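Side-chain contacts in D-glycero-beta-D-manno-heptose-1,7-bisphosphate 7-phosphatase (Mesorhizobium loti, PDB 2O2X), which removes the phosphate at C-7 of D-glycero-beta-D-manno-heptose 1,7-bisphosphate, leaving the 1-phosphate, a step in making ADP-L-glycero-beta-D-manno-heptose: residues Pro59-Leu62 with Pro63-Thr67; Phe35-Arg38 with Asp39-Asn43; Leu102-Leu105 with Arg106-Gly109; Asp162-Ala165 with Asp166-Gly170. All coordinates share one frame; numbering follows the deposited sequence.

Interaction 1 of 4, residues Pro59-Leu62 with Pro63-Thr67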
loop_
_atom_site.group_PDB
_atom_site.type_symbol
_atom_site.label_atom_id
_atom_site.label_comp_id
_atom_site.label_asym_id
_atom_site.label_seq_id
_atom_site.Cartn_x
_atom_site.Cartn_y
_atom_site.Cartn_z
ATOM N N PRO A 59 -5.650 14.110 2.809
ATOM C CA PRO A 59 -5.713 14.706 1.460
ATOM C C PRO A 59 -4.367 14.847 0.782
ATOM O O PRO A 59 -4.296 14.867 -0.435
ATOM C CB PRO A 59 -6.369 16.082 1.701
ATOM C CG PRO A 59 -7.042 15.946 3.050
ATOM C CD PRO A 59 -6.162 15.028 3.844
ATOM N N GLN A 60 -3.305 14.894 1.552
ATOM C CA GLN A 60 -1.981 15.075 0.935
ATOM C C GLN A 60 -1.484 13.840 0.157
ATOM O O GLN A 60 -0.531 13.938 -0.594
ATOM C CB GLN A 60 -0.963 15.594 1.949
ATOM C CG GLN A 60 -0.772 14.790 3.188
ATOM C CD GLN A 60 -1.687 15.193 4.358
ATOM O OE1 GLN A 60 -2.910 14.974 4.330
ATOM N NE2 GLN A 60 -1.092 15.719 5.413
HETATM N N MSE A 61 -2.172 12.706 0.298
HETATM C CA MSE A 61 -1.858 11.534 -0.531
HETATM C C MSE A 61 -2.594 11.570 -1.870
HETATM O O MSE A 61 -2.250 10.857 -2.812
HETATM C CB MSE A 61 -2.175 10.218 0.207
HETATM C CG MSE A 61 -1.476 8.990 -0.355
HETATM SE SE MSE A 61 0.443 9.082 -0.579
HETATM C CE MSE A 61 0.897 9.893 1.095
ATOM N N LEU A 62 -3.666 12.357 -1.953
ATOM C CA LEU A 62 -4.508 12.304 -3.142
ATOM C C LEU A 62 -3.790 12.741 -4.438
ATOM O O LEU A 62 -4.004 12.114 -5.476
ATOM C CB LEU A 62 -5.792 13.119 -2.938
ATOM C CG LEU A 62 -6.705 12.581 -1.822
ATOM C CD1 LEU A 62 -7.849 13.525 -1.503
ATOM C CD2 LEU A 62 -7.241 11.201 -2.179
ATOM N N PRO A 63 -2.909 13.777 -4.398
ATOM C CA PRO A 63 -2.157 14.085 -5.619
ATOM C C PRO A 63 -1.325 12.914 -6.137
ATOM O O PRO A 63 -1.149 12.752 -7.335
ATOM C CB PRO A 63 -1.265 15.251 -5.185
ATOM C CG PRO A 63 -2.053 15.905 -4.108
ATOM C CD PRO A 63 -2.606 14.760 -3.338
ATOM N N ALA A 64 -0.761 12.128 -5.233
ATOM C CA ALA A 64 0.041 10.964 -5.668
ATOM C C ALA A 64 -0.799 9.904 -6.346
ATOM O O ALA A 64 -0.396 9.358 -7.379
ATOM C CB ALA A 64 0.785 10.372 -4.472
ATOM N N ILE A 65 -1.951 9.582 -5.773
ATOM C CA ILE A 65 -2.830 8.611 -6.392
ATOM C C ILE A 65 -3.315 9.129 -7.756
ATOM O O ILE A 65 -3.268 8.406 -8.737
ATOM C CB ILE A 65 -4.021 8.249 -5.469
ATOM C CG1 ILE A 65 -3.533 7.722 -4.112
ATOM C CG2 ILE A 65 -4.894 7.180 -6.112
ATOM C CD1 ILE A 65 -4.628 7.440 -3.144
ATOM N N ALA A 66 -3.753 10.382 -7.795
ATOM C CA ALA A 66 -4.193 10.981 -9.066
ATOM C C ALA A 66 -3.102 10.927 -10.135
ATOM O O ALA A 66 -3.348 10.594 -11.300
ATOM C CB ALA A 66 -4.612 12.409 -8.835
ATOM N N THR A 67 -1.874 11.252 -9.753
ATOM C CA THR A 67 -0.752 11.236 -10.684
ATOM C C THR A 67 -0.488 9.848 -11.241
ATOM O O THR A 67 -0.296 9.683 -12.432
ATOM C CB THR A 67 0.517 11.837 -10.014
ATOM O OG1 THR A 67 0.265 13.211 -9.681
ATOM C CG2 THR A 67 1.692 11.778 -10.893
#
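Met61 and Leu62 meet Ala64, Ile65 and Ala66 where a short 3-10 segment, residues 59-61, runs into the first turn of helix 62-71. This is the helix that follows strand 34-36 in the HAD-like alpha/beta fold. Met61 is modelled as selenomethionine. Its CG stands anti to the backbone N (chi1 -161°), and the chain then bends twice. That fold-over brings Met61 SE alongside Ala64 CB, at 4.1 Å. Ile65 holds CG1 beside its own backbone N (chi1 -57°), which turns this branch back along the helix. Ile65 CG1 comes to rest 3.6 Å from Met61 O. The same oxygen accepts the backbone N-H of Ile65 at 3.2 Å in a nearly straight bond, and takes a weak one from Ala64. Ala66 N bonds to Leu62 O at 2.9 Å, which is an ordinary i to i+4 helical bond.

Pro63 has no N-H to give, and its ring lies against the preceding turn. Its CD is 3.6 Å from Leu62 CB and 3.4 Å from Pro59 O. Beyond these residues, Met61 packs on Thr41, while Leu62 and Ile65 pack on Leu105 of helix 91-107. Thr67 faces helix 199-211, touching Leu206 and Ile209. Its hydroxyl turns back to its own helix: OG1 donates to Pro63 O at 2.8 Å, from the face of that carbonyl opposite to the one used by Thr67 N.

Interaction 2 of 4, residues Phe35-Arg38 with Asp39-Asn43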
loop_
_atom_site.group_PDB
_atom_site.type_symbol
_atom_site.label_atom_id
_atom_site.label_comp_id
_atom_site.label_asym_id
_atom_site.label_seq_id
_atom_site.Cartn_x
_atom_site.Cartn_y
_atom_site.Cartn_z
ATOM N N PHE A 35 3.142 1.383 -4.799
ATOM C CA PHE A 35 2.669 0.699 -3.597
ATOM C C PHE A 35 2.396 1.722 -2.502
ATOM O O PHE A 35 3.238 2.574 -2.238
ATOM C CB PHE A 35 3.715 -0.295 -3.074
ATOM C CG PHE A 35 3.914 -1.520 -3.954
ATOM C CD1 PHE A 35 3.049 -2.610 -3.862
ATOM C CD2 PHE A 35 4.962 -1.585 -4.868
ATOM C CE1 PHE A 35 3.227 -3.743 -4.647
ATOM C CE2 PHE A 35 5.135 -2.735 -5.649
ATOM C CZ PHE A 35 4.256 -3.797 -5.537
ATOM N N LEU A 36 1.252 1.588 -1.834
ATOM C CA LEU A 36 0.864 2.467 -0.746
ATOM C C LEU A 36 0.465 1.659 0.458
ATOM O O LEU A 36 -0.378 0.769 0.379
ATOM C CB LEU A 36 -0.352 3.321 -1.138
ATOM C CG LEU A 36 -0.175 4.243 -2.359
ATOM C CD1 LEU A 36 -1.483 4.967 -2.685
ATOM C CD2 LEU A 36 0.958 5.234 -2.125
ATOM N N ASP A 37 0.995 2.002 1.614
ATOM C CA ASP A 37 0.371 1.561 2.862
ATOM C C ASP A 37 -1.010 2.268 2.970
ATOM O O ASP A 37 -1.279 3.246 2.251
ATOM C CB ASP A 37 1.285 1.925 4.046
ATOM C CG ASP A 37 0.799 1.338 5.382
ATOM O OD1 ASP A 37 0.059 0.357 5.426
ATOM O OD2 ASP A 37 1.217 1.870 6.418
ATOM N N ARG A 38 -1.905 1.777 3.840
ATOM C CA ARG A 38 -3.220 2.364 3.979
ATOM C C ARG A 38 -3.299 3.274 5.228
ATOM O O ARG A 38 -3.347 4.500 5.086
ATOM C CB ARG A 38 -4.326 1.308 3.942
ATOM C CG ARG A 38 -5.665 1.915 3.505
ATOM C CD ARG A 38 -6.857 1.047 3.886
ATOM N NE ARG A 38 -7.086 1.128 5.320
ATOM C CZ ARG A 38 -7.819 0.271 6.021
ATOM N NH1 ARG A 38 -8.429 -0.748 5.426
ATOM N NH2 ARG A 38 -7.918 0.436 7.320
ATOM N N ASP A 39 -3.316 2.702 6.426
ATOM C CA ASP A 39 -3.505 3.470 7.650
ATOM C C ASP A 39 -2.262 4.300 7.945
ATOM O O ASP A 39 -1.184 3.738 8.193
ATOM C CB ASP A 39 -3.803 2.523 8.812
ATOM C CG ASP A 39 -5.059 1.686 8.592
ATOM O OD1 ASP A 39 -6.128 2.259 8.345
ATOM O OD2 ASP A 39 -4.959 0.448 8.729
ATOM N N GLY A 40 -2.422 5.622 7.975
ATOM C CA GLY A 40 -1.299 6.545 8.112
ATOM C C GLY A 40 -0.763 7.127 6.811
ATOM O O GLY A 40 0.088 8.040 6.812
ATOM N N THR A 41 -1.288 6.657 5.677
ATOM C CA THR A 41 -0.800 7.044 4.361
ATOM C C THR A 41 -1.971 7.528 3.515
ATOM O O THR A 41 -2.057 8.721 3.203
ATOM C CB THR A 41 -0.007 5.890 3.696
ATOM O OG1 THR A 41 1.157 5.620 4.474
ATOM C CG2 THR A 41 0.444 6.229 2.288
ATOM N N ILE A 42 -2.923 6.643 3.210
ATOM C CA ILE A 42 -4.136 6.989 2.516
ATOM C C ILE A 42 -5.183 7.539 3.451
ATOM O O ILE A 42 -5.831 8.531 3.111
ATOM C CB ILE A 42 -4.683 5.749 1.761
ATOM C CG1 ILE A 42 -3.687 5.296 0.707
ATOM C CG2 ILE A 42 -6.056 6.059 1.135
ATOM C CD1 ILE A 42 -4.078 3.971 0.061
ATOM N N ASN A 43 -5.364 6.899 4.588
ATOM C CA ASN A 43 -6.312 7.391 5.588
ATOM C C ASN A 43 -5.599 7.701 6.878
ATOM O O ASN A 43 -4.470 7.254 7.128
ATOM C CB ASN A 43 -7.479 6.406 5.809
ATOM C CG ASN A 43 -7.037 5.050 6.302
ATOM O OD1 ASN A 43 -6.765 4.175 5.502
ATOM N ND2 ASN A 43 -6.965 4.868 7.616
HETATM O O HOH W 1 -2.173 0.081 6.811
#
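Arg38 and Asp39 lie side by side and point the same way, in the Asp-X-Asp loop, the first HAD signature motif. Their flat ends are nearly perpendicular, with guanidinium and carboxylate planes 86° apart. In the salt bridge Arg38 NH2 reaches Asp39 OD1 at 2.8 Å, on its syn side and in the guanidinium plane; NE adds a weak bond to it. The Arg38 side chain bends at chi3 (73°), bringing NE and NH2 round to this oxygen. Asn43 takes the anti lone pair of that oxygen, with ND2 2.8 Å from Asp39 OD1 in the amide plane. The Asn43 amide is turned 54° from the guanidinium, and its OD1 receives a weak bond from Arg38 NE at 3.1 Å.

The backbone curls round Arg38 O. The N-H groups of Thr41, Ile42 and Asn43 all bond to it; only Ile42 N lies in the carbonyl plane, at 2.9 Å. Gly40 permits the curl, since its backbone angles would jam any CB.

Asp37 and Asp39 are probably the nucleophile and proton donor, as in relatives. A water 2.6 Å from Asp37 OD1 also accepts from Asp39 N. Asp37 OD1 has a salt bridge to Lys137. Leu36 and Ile42 cross at about a right angle, their CD1 atoms 3.9 Å apart. Strand 34-36 runs between strands 75-80 and 158-161, and helix 91-107 covers Arg38, Ile42 and Asn43.

Interaction 3 of 4, residues Leu102-Leu105 with Arg106-Gly109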
loop_
_atom_site.group_PDB
_atom_site.type_symbol
_atom_site.label_atom_id
_atom_site.label_comp_id
_atom_site.label_asym_id
_atom_site.label_seq_id
_atom_site.Cartn_x
_atom_site.Cartn_y
_atom_site.Cartn_z
ATOM N N LEU A 102 -12.131 3.212 -0.217
ATOM C CA LEU A 102 -12.234 3.247 -1.690
ATOM C C LEU A 102 -13.384 4.156 -2.167
ATOM O O LEU A 102 -13.250 4.848 -3.178
ATOM C CB LEU A 102 -12.352 1.839 -2.292
ATOM C CG LEU A 102 -11.163 0.904 -1.999
ATOM C CD1 LEU A 102 -11.221 -0.354 -2.838
ATOM C CD2 LEU A 102 -9.800 1.560 -2.129
ATOM N N GLU A 103 -14.490 4.170 -1.430
ATOM C CA GLU A 103 -15.602 5.095 -1.747
ATOM C C GLU A 103 -15.214 6.554 -1.607
ATOM O O GLU A 103 -15.512 7.382 -2.482
ATOM C CB GLU A 103 -16.827 4.779 -0.881
ATOM C CG GLU A 103 -17.984 5.746 -1.063
ATOM C CD GLU A 103 -18.462 5.909 -2.515
ATOM O OE1 GLU A 103 -18.230 5.014 -3.366
ATOM O OE2 GLU A 103 -19.097 6.955 -2.793
ATOM N N LEU A 104 -14.520 6.882 -0.524
ATOM C CA LEU A 104 -14.047 8.248 -0.353
ATOM C C LEU A 104 -13.060 8.650 -1.446
ATOM O O LEU A 104 -13.067 9.788 -1.940
ATOM C CB LEU A 104 -13.441 8.445 1.031
ATOM C CG LEU A 104 -14.444 8.401 2.189
ATOM C CD1 LEU A 104 -13.704 8.294 3.482
ATOM C CD2 LEU A 104 -15.320 9.633 2.150
ATOM N N LEU A 105 -12.193 7.733 -1.853
ATOM C CA LEU A 105 -11.273 7.997 -2.947
ATOM C C LEU A 105 -12.032 8.233 -4.262
ATOM O O LEU A 105 -11.700 9.119 -5.046
ATOM C CB LEU A 105 -10.298 6.837 -3.110
ATOM C CG LEU A 105 -9.229 6.641 -2.037
ATOM C CD1 LEU A 105 -8.398 5.402 -2.341
ATOM C CD2 LEU A 105 -8.352 7.860 -1.886
ATOM N N ARG A 106 -13.046 7.418 -4.507
ATOM C CA ARG A 106 -13.911 7.598 -5.685
ATOM C C ARG A 106 -14.519 8.996 -5.724
ATOM O O ARG A 106 -14.567 9.628 -6.780
ATOM C CB ARG A 106 -15.030 6.557 -5.706
ATOM C CG ARG A 106 -15.793 6.525 -7.047
ATOM C CD ARG A 106 -17.090 5.739 -6.986
ATOM N NE ARG A 106 -18.085 6.337 -6.089
ATOM C CZ ARG A 106 -18.864 7.383 -6.388
ATOM N NH1 ARG A 106 -18.798 7.980 -7.573
ATOM N NH2 ARG A 106 -19.729 7.841 -5.487
ATOM N N GLU A 107 -14.954 9.480 -4.571
ATOM C CA GLU A 107 -15.543 10.817 -4.478
ATOM C C GLU A 107 -14.540 11.919 -4.778
ATOM O O GLU A 107 -14.927 13.015 -5.147
ATOM C CB GLU A 107 -16.160 11.026 -3.105
ATOM C CG GLU A 107 -17.413 10.182 -2.899
ATOM C CD GLU A 107 -17.939 10.230 -1.478
ATOM O OE1 GLU A 107 -17.427 11.021 -0.658
ATOM O OE2 GLU A 107 -18.879 9.465 -1.163
ATOM N N GLU A 108 -13.245 11.623 -4.619
ATOM C CA GLU A 108 -12.158 12.534 -4.996
ATOM C C GLU A 108 -11.650 12.318 -6.422
ATOM O O GLU A 108 -10.700 12.995 -6.880
ATOM C CB GLU A 108 -10.973 12.363 -4.024
ATOM C CG GLU A 108 -11.259 12.650 -2.561
ATOM C CD GLU A 108 -11.648 14.076 -2.293
ATOM O OE1 GLU A 108 -11.165 14.993 -3.003
ATOM O OE2 GLU A 108 -12.453 14.271 -1.361
ATOM N N GLY A 109 -12.244 11.349 -7.112
ATOM C CA GLY A 109 -11.917 11.049 -8.481
ATOM C C GLY A 109 -10.660 10.231 -8.672
ATOM O O GLY A 109 -10.039 10.279 -9.742
HETATM O O HOH W 2 -13.950 11.966 -0.475
#
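The C-terminal end of helix 91-107 carries this contact, an i to i+3 salt bridge followed by a Schellman motif, with Glu103 and Arg106 as the main pair. The two side chains lie side by side, pointing the same way, with carboxylate and guanidinium planes 37° apart. Arg106 grips side-on. Its NE donates to Glu103 OE1 at 3.0 Å in an almost straight bond (174°), with the oxygen in the guanidinium plane. Its NH2 donates to Glu103 OE2 at 2.9 Å, on the syn lone pair. Glu103 reaches this position because its chain bends at chi2 (55°), which lays the carboxylate alongside the helix. With an alanine in place of Glu103, both bonds go and the Arg106 guanidinium is likely to be freer to swing.

Glu107 sits one turn on from Glu103 and crosses it. Its OE2 is 3.0 Å from Glu103 OE2, with the two carboxylates steeply turned against each other.

The chain then leaves the helix. Gly109 has a positive phi, which favours glycine, and its N bonds to Arg106 O at 2.9 Å. A water joins Leu104 O to Glu108 OE2, donating to each. Leu105 turns to the other side of the helix and packs on Val110.

Two carboxylate oxygens as close as those of Glu103 and Glu107 probably repel each other, unless one is protonated. Arg106 probably offsets part of that charge, and a positive group near the C-terminal end of a helix is likely to be favourable.

Interaction 4 of 4, residues Asp162-Ala165 with Asp166-Gly170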
loop_
_atom_site.group_PDB
_atom_site.type_symbol
_atom_site.label_atom_id
_atom_site.label_comp_id
_atom_site.label_asym_id
_atom_site.label_seq_id
_atom_site.Cartn_x
_atom_site.Cartn_y
_atom_site.Cartn_z
ATOM N N ASP A 162 4.059 5.285 6.216
ATOM C CA ASP A 162 4.526 6.077 7.359
ATOM C C ASP A 162 5.296 5.271 8.370
ATOM O O ASP A 162 5.666 5.796 9.417
ATOM C CB ASP A 162 3.375 6.860 8.030
ATOM C CG ASP A 162 2.546 6.034 9.000
ATOM O OD1 ASP A 162 2.291 4.868 8.715
ATOM O OD2 ASP A 162 2.120 6.608 10.020
ATOM N N LYS A 163 5.562 4.003 8.062
ATOM C CA LYS A 163 6.309 3.148 8.983
ATOM C C LYS A 163 7.586 2.638 8.337
ATOM O O LYS A 163 7.652 2.408 7.138
ATOM C CB LYS A 163 5.409 2.021 9.495
ATOM C CG LYS A 163 4.372 2.603 10.501
ATOM C CD LYS A 163 3.147 1.747 10.780
ATOM C CE LYS A 163 2.043 2.578 11.513
ATOM N NZ LYS A 163 1.120 3.389 10.605
ATOM N N LEU A 164 8.621 2.461 9.147
ATOM C CA LEU A 164 9.874 1.902 8.652
ATOM C C LEU A 164 9.662 0.547 7.979
ATOM O O LEU A 164 10.333 0.243 6.994
ATOM C CB LEU A 164 10.904 1.769 9.769
ATOM C CG LEU A 164 12.321 1.430 9.287
ATOM C CD1 LEU A 164 12.875 2.510 8.348
ATOM C CD2 LEU A 164 13.238 1.271 10.500
ATOM N N ALA A 165 8.712 -0.246 8.470
ATOM C CA ALA A 165 8.426 -1.540 7.856
ATOM C C ALA A 165 8.045 -1.449 6.386
ATOM O O ALA A 165 8.286 -2.375 5.634
ATOM C CB ALA A 165 7.323 -2.247 8.612
ATOM N N ASP A 166 7.436 -0.339 5.974
ATOM C CA ASP A 166 7.117 -0.148 4.572
ATOM C C ASP A 166 8.389 0.037 3.729
ATOM O O ASP A 166 8.488 -0.443 2.591
ATOM C CB ASP A 166 6.220 1.080 4.377
ATOM C CG ASP A 166 4.874 0.975 5.105
ATOM O OD1 ASP A 166 4.263 -0.068 4.894
ATOM O OD2 ASP A 166 4.432 1.911 5.869
HETATM N N MSE A 167 9.362 0.755 4.288
HETATM C CA MSE A 167 10.616 0.997 3.589
HETATM C C MSE A 167 11.444 -0.267 3.537
HETATM O O MSE A 167 12.063 -0.556 2.521
HETATM C CB MSE A 167 11.414 2.089 4.291
HETATM C CG MSE A 167 10.734 3.474 4.405
HETATM SE SE MSE A 167 10.264 4.256 2.692
HETATM C CE MSE A 167 8.342 3.718 2.622
ATOM N N GLN A 168 11.434 -1.021 4.630
ATOM C CA GLN A 168 12.127 -2.304 4.678
ATOM C C GLN A 168 11.522 -3.298 3.684
ATOM O O GLN A 168 12.240 -3.961 2.932
ATOM C CB GLN A 168 12.107 -2.891 6.087
ATOM C CG GLN A 168 12.831 -2.071 7.173
ATOM C CD GLN A 168 12.480 -2.525 8.589
ATOM O OE1 GLN A 168 11.308 -2.717 8.921
ATOM N NE2 GLN A 168 13.497 -2.700 9.439
ATOM N N ALA A 169 10.194 -3.353 3.634
ATOM C CA ALA A 169 9.516 -4.241 2.691
ATOM C C ALA A 169 9.844 -3.880 1.238
ATOM O O ALA A 169 10.123 -4.736 0.410
ATOM C CB ALA A 169 8.026 -4.176 2.916
ATOM N N GLY A 170 9.811 -2.597 0.928
ATOM C CA GLY A 170 10.221 -2.139 -0.387
ATOM C C GLY A 170 11.643 -2.542 -0.751
ATOM O O GLY A 170 11.869 -3.079 -1.835
#
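Asp166 folds back onto Lys163 at the start of helix 164-172, the helix of a beta-alpha-beta unit between strands 158-161 and 177-181. The sequence here is consistent with the Gly-Asp-X-X-X-Asp form of the last HAD signature motif. Asp166 OD2 accepts the backbone N-H of Lys163 at 3.2 Å, on its anti side. In return Asp166 N donates to Lys163 O at 3.0 Å, well above the carbonyl plane. The other oxygen, OD1, has a salt bridge to Lys137. Replacing Asp166 by alanine removes this acceptor and one carboxylate of Lys137, and is likely to leave the Lys163 N-H without its mate and Lys137 less firmly held.

Ahead of the helix, Lys163 NZ bonds to Asp162 OD1 at 2.7 Å, on the syn lone pair. The Lys163 side chain bends at chi4 (85°) to bring the amine there, and Asp45 is its second carboxylate partner. Asp162 and Lys163 are probably part of the magnesium site, as in relatives.

Further out, Gln168 N bonds to Leu164 O and Ala169 N to Ala165 O. Leu164 CG meets Gln168 CD crosswise at 4.0 Å. The amide oxygen Gln168 OE1 lies 3.3 Å from Ala165 CA.

In the fold
Interaction 2 is fully buried, interactions 1 and 4 partly so, and interaction 3 is on the surface. Interactions 2 and 4 form the charged side at the probable active site: Asp37 OD2 lies 3.3 Å from Asp166 OD2, and Lys137 serves both interactions. Interaction 1 bridges interactions 2 and 3 by apolar contacts, with Ile65 packing on Leu36. Interactions 1 and 4 both start helices, and interaction 3 ends one. Salt bridges occur in interactions 2, 3 and 4, but that of interaction 3 lies away from the probable active site. Interactions 3 and 4 are on opposite sides of the chain's centre, their centres about 25 Å apart.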